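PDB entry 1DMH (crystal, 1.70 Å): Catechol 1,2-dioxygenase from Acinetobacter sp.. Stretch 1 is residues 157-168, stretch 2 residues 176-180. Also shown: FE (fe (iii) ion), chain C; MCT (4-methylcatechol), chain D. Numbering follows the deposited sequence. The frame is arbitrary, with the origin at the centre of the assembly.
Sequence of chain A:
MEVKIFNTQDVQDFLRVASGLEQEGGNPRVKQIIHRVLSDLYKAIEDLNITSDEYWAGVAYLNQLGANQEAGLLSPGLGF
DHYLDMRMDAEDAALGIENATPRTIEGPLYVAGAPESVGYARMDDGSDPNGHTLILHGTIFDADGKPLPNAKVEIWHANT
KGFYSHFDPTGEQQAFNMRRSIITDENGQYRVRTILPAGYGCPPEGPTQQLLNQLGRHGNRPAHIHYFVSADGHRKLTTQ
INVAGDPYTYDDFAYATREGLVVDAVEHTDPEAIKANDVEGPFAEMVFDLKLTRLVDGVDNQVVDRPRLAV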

# COMPACT_ATOMS: atom_id res chain seq x y z
N HIS A 157 -24.43 2.64 12.14
CA HIS A 157 -24.06 4.06 12.15
C HIS A 157 -23.18 4.40 13.34
O HIS A 157 -22.97 3.57 14.22
N ALA A 158 -22.66 5.62 13.36
CA ALA A 158 -21.77 6.09 14.42
C ALA A 158 -22.50 6.74 15.60
O ALA A 158 -23.70 7.01 15.51
N ASN A 159 -21.78 6.97 16.70
CA ASN A 159 -22.38 7.62 17.85
C ASN A 159 -22.13 9.11 17.71
O ASN A 159 -21.70 9.55 16.63
N THR A 160 -22.36 9.89 18.77
CA THR A 160 -22.19 11.35 18.69
C THR A 160 -20.75 11.81 18.58
O THR A 160 -20.50 13.00 18.34
N LYS A 161 -19.81 10.88 18.75
CA LYS A 161 -18.40 11.22 18.63
C LYS A 161 -17.85 10.77 17.28
O LYS A 161 -16.67 10.95 17.00
N GLY A 162 -18.72 10.20 16.45
CA GLY A 162 -18.31 9.74 15.13
C GLY A 162 -17.65 8.36 15.13
O GLY A 162 -17.01 7.98 14.15
N PHE A 163 -17.79 7.61 16.21
CA PHE A 163 -17.20 6.27 16.28
C PHE A 163 -18.23 5.15 16.15
O PHE A 163 -19.37 5.27 16.62
N TYR A 164 -17.79 4.07 15.51
CA TYR A 164 -18.60 2.88 15.29
C TYR A 164 -18.15 1.78 16.23
O TYR A 164 -16.97 1.72 16.60
N SER A 165 -19.07 0.89 16.59
CA SER A 165 -18.71 -0.23 17.43
C SER A 165 -17.75 -1.09 16.59
O SER A 165 -17.86 -1.12 15.35
N HIS A 166 -16.81 -1.76 17.27
CA HIS A 166 -15.81 -2.61 16.65
C HIS A 166 -14.68 -1.81 15.99
O HIS A 166 -13.68 -2.38 15.55
N PHE A 167 -14.81 -0.49 15.92
CA PHE A 167 -13.77 0.36 15.34
C PHE A 167 -13.64 1.63 16.18
O PHE A 167 -13.19 2.66 15.69
N ASP A 168 -14.02 1.53 17.45
CA ASP A 168 -13.97 2.66 18.37
C ASP A 168 -12.58 2.77 18.97
O ASP A 168 -12.18 1.93 19.78
N PHE A 176 -21.73 -4.91 18.58
CA PHE A 176 -22.87 -4.56 17.73
C PHE A 176 -23.72 -3.35 18.17
O PHE A 176 -24.87 -3.22 17.77
N ASN A 177 -23.14 -2.47 18.99
CA ASN A 177 -23.85 -1.28 19.42
C ASN A 177 -24.12 -0.50 18.12
O ASN A 177 -23.21 -0.34 17.29
N MET A 178 -25.37 -0.05 17.95
CA MET A 178 -25.83 0.71 16.79
C MET A 178 -25.71 -0.06 15.46
O MET A 178 -25.46 0.53 14.41
N ARG A 179 -25.89 -1.38 15.53
CA ARG A 179 -25.82 -2.25 14.36
C ARG A 179 -26.93 -3.31 14.54
O ARG A 179 -26.89 -4.09 15.49
N ARG A 180 -27.92 -3.34 13.64
CA ARG A 180 -28.99 -4.32 13.73
C ARG A 180 -29.48 -4.78 12.36
O ARG A 180 -29.28 -4.10 11.35

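Ser165 is the hub of the contact, using both its hydroxyl and its backbone carbonyl: with its CA-to-CB bond directed toward stretch 2 and chi1 at p, OG donates a hydrogen bond to Asn177 O at 2.8 Å while the same OG accepts from Arg179 NE, also at 2.8 Å. Arg179 then closes on the serine backbone, with NH2 donating to Ser165 O at 2.8 Å, nearly straight, and NE adding a weak bond to Ser165 O at 3.3 Å. The guanidinium thus meets Ser165 O at its edge, near its plane, the arrangement in which its N-H bonds can reach a carbonyl. Arg179 starts sideways, but its m, t, t chain carries the charged end across; NH2 comes to 3.6 Å from Tyr164 CB and 3.5 Å from Phe167 CD2, where it lies at the ring edge, while NE is 3.7 Å from His166 CD2. Both NH1 and NH2 also have hydrogen-bond partners elsewhere in the structure.

Water 1 fills the gap beside this knot. It donates to His157 O (water O to His157 O, 2.9 Å) and to Asn177 O (water O to Asn177 O, 3.0 Å) and accepts from Ser165 N (2.9 Å to the water O), so one molecule joins three backbone groups from both stretches.

At one end of the contact Met178 points toward stretch 1 in an m, t, m conformation and is covered by the other stretch more than any other residue here. Its CB sits over one face of the His157 ring, 4.0 Å from the centroid, and its SD approaches the same ring obliquely, 3.7 Å from His157 CE1. SD also lies 3.6 Å from Ala158 O, and the terminal CE reaches 3.6 Å from Asn159 N and 3.8 Å from Phe163 O, resting against the turn. His157, chi1 p, is held in place by ND1 donating to Ala158 O at 2.8 Å, and the backbone adds His157 N to Met178 O at 3.3 Å.

Asn159, also p, braces that turn from within: its OD1 accepts from Lys161 N at 2.8 Å and from Phe163 N at 3.1 Å. Gly162 follows with positive phi, where a CB would be jammed against the preceding carbonyl oxygen.

At the other end His166, chi1 m, points toward stretch 2 and accepts the Phe176 amide: Phe176 N to His166 NE2 is 2.9 Å and close to linear. The edge of the imidazole also faces the Phe176 ring, with centroids 5.1 Å apart and planes at 60°, although the CA-to-CB bond of Phe176 points away.

Tyr164, chi1 m, links this contact to the catalytic iron of the dioxygenase. Its OH binds FE at 1.9 Å, alongside MCT O3 at 2.0 Å and MCT O4 at 1.8 Å from the metal, and Tyr164 OH comes within 2.5 Å of MCT O4.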

# COMPACT_ATOMS: atom_id res chain seq x y z
CB HIS A 157 -25.32 4.92 12.13
CG HIS A 157 -26.15 4.84 13.39
ND1 HIS A 157 -25.87 5.58 14.52
CD2 HIS A 157 -27.26 4.11 13.68
CE1 HIS A 157 -26.77 5.31 15.45
NE2 HIS A 157 -27.62 4.42 14.97
CB ALA A 158 -20.75 7.08 13.83
CB ASN A 159 -21.82 7.09 19.19
CG ASN A 159 -20.31 7.27 19.33
OD1 ASN A 159 -19.69 8.10 18.65
ND2 ASN A 159 -19.72 6.52 20.26
CB THR A 160 -22.86 12.08 19.90
OG1 THR A 160 -22.26 11.65 21.13
CG2 THR A 160 -24.35 11.79 19.93
CB LYS A 161 -17.62 10.56 19.77
CG LYS A 161 -17.97 11.20 21.11
CD LYS A 161 -17.15 10.63 22.24
CE LYS A 161 -17.53 9.19 22.53
NZ LYS A 161 -16.64 8.55 23.58
CB PHE A 163 -16.45 6.10 17.61
CG PHE A 163 -15.33 7.05 17.78
CD1 PHE A 163 -14.61 7.49 16.67
CD2 PHE A 163 -15.01 7.54 19.03
CE1 PHE A 163 -13.57 8.41 16.80
CE2 PHE A 163 -13.98 8.46 19.18
CZ PHE A 163 -13.25 8.90 18.06
CB TYR A 164 -18.42 2.33 13.87
CG TYR A 164 -19.01 3.16 12.74
CD1 TYR A 164 -18.40 4.34 12.28
CD2 TYR A 164 -20.17 2.73 12.10
CE1 TYR A 164 -18.94 5.06 11.21
CE2 TYR A 164 -20.71 3.42 11.05
CZ TYR A 164 -20.11 4.58 10.61
OH TYR A 164 -20.70 5.26 9.59
CB SER A 165 -19.96 -1.03 17.87
OG SER A 165 -20.71 -1.55 16.79
CB HIS A 166 -16.47 -3.57 15.66
CG HIS A 166 -17.49 -4.46 16.30
ND1 HIS A 166 -17.15 -5.50 17.15
CD2 HIS A 166 -18.84 -4.40 16.32
CE1 HIS A 166 -18.25 -6.03 17.66
NE2 HIS A 166 -19.29 -5.38 17.18
CB PHE A 167 -14.08 0.79 13.90
CG PHE A 167 -14.31 -0.36 12.97
CD1 PHE A 167 -13.23 -0.97 12.34
CD2 PHE A 167 -15.60 -0.85 12.75
CE1 PHE A 167 -13.43 -2.07 11.50
CE2 PHE A 167 -15.80 -1.94 11.91
CZ PHE A 167 -14.72 -2.55 11.28
CB ASP A 168 -14.98 2.48 19.50
CG ASP A 168 -15.18 3.75 20.30
OD1 ASP A 168 -14.19 4.50 20.47
OD2 ASP A 168 -16.31 3.99 20.77
CB PHE A 176 -23.79 -5.77 17.52
CG PHE A 176 -23.11 -6.94 16.88
CD1 PHE A 176 -22.80 -6.93 15.53
CD2 PHE A 176 -22.70 -8.02 17.66
CE1 PHE A 176 -22.09 -7.98 14.95
CE2 PHE A 176 -21.98 -9.09 17.09
CZ PHE A 176 -21.68 -9.07 15.74
CB ASN A 177 -22.98 -0.43 20.35
CG ASN A 177 -23.75 0.73 20.97
OD1 ASN A 177 -23.18 1.79 21.26
ND2 ASN A 177 -25.03 0.52 21.22
CB MET A 178 -25.09 2.05 16.72
CG MET A 178 -25.30 2.92 18.00
SD MET A 178 -24.29 4.43 18.00
CE MET A 178 -22.65 3.69 17.83
CB ARG A 179 -24.46 -2.97 14.28
CG ARG A 179 -23.23 -2.10 14.06
CD ARG A 179 -21.94 -2.94 14.17
NE ARG A 179 -20.71 -2.17 14.02
CZ ARG A 179 -20.26 -1.68 12.86
NH1 ARG A 179 -20.95 -1.89 11.73
NH2 ARG A 179 -19.11 -1.01 12.82
CB ARG A 180 -30.21 -3.74 14.47
CG ARG A 180 -30.04 -3.45 15.95
CD ARG A 180 -29.85 -4.72 16.79
NE ARG A 180 -29.80 -4.39 18.20
CZ ARG A 180 -28.73 -3.92 18.84
NH1 ARG A 180 -27.56 -3.79 18.22
NH2 ARG A 180 -28.81 -3.64 20.14
FE FE C . -20.22 5.55 7.76
C1 MCT D . -15.85 6.08 5.24
C2 MCT D . -17.15 5.59 5.05
C3 MCT D . -18.04 5.59 6.14
O3 MCT D . -19.32 5.12 5.96
C4 MCT D . -17.66 6.05 7.39
O4 MCT D . -18.57 6.03 8.42
C5 MCT D . -16.40 6.53 7.61
C6 MCT D . -15.44 6.55 6.47
C MCT D . -14.86 6.09 4.06
O HOH W 1 -21.63 1.26 15.23
O HOH W 2 -18.07 4.35 6.99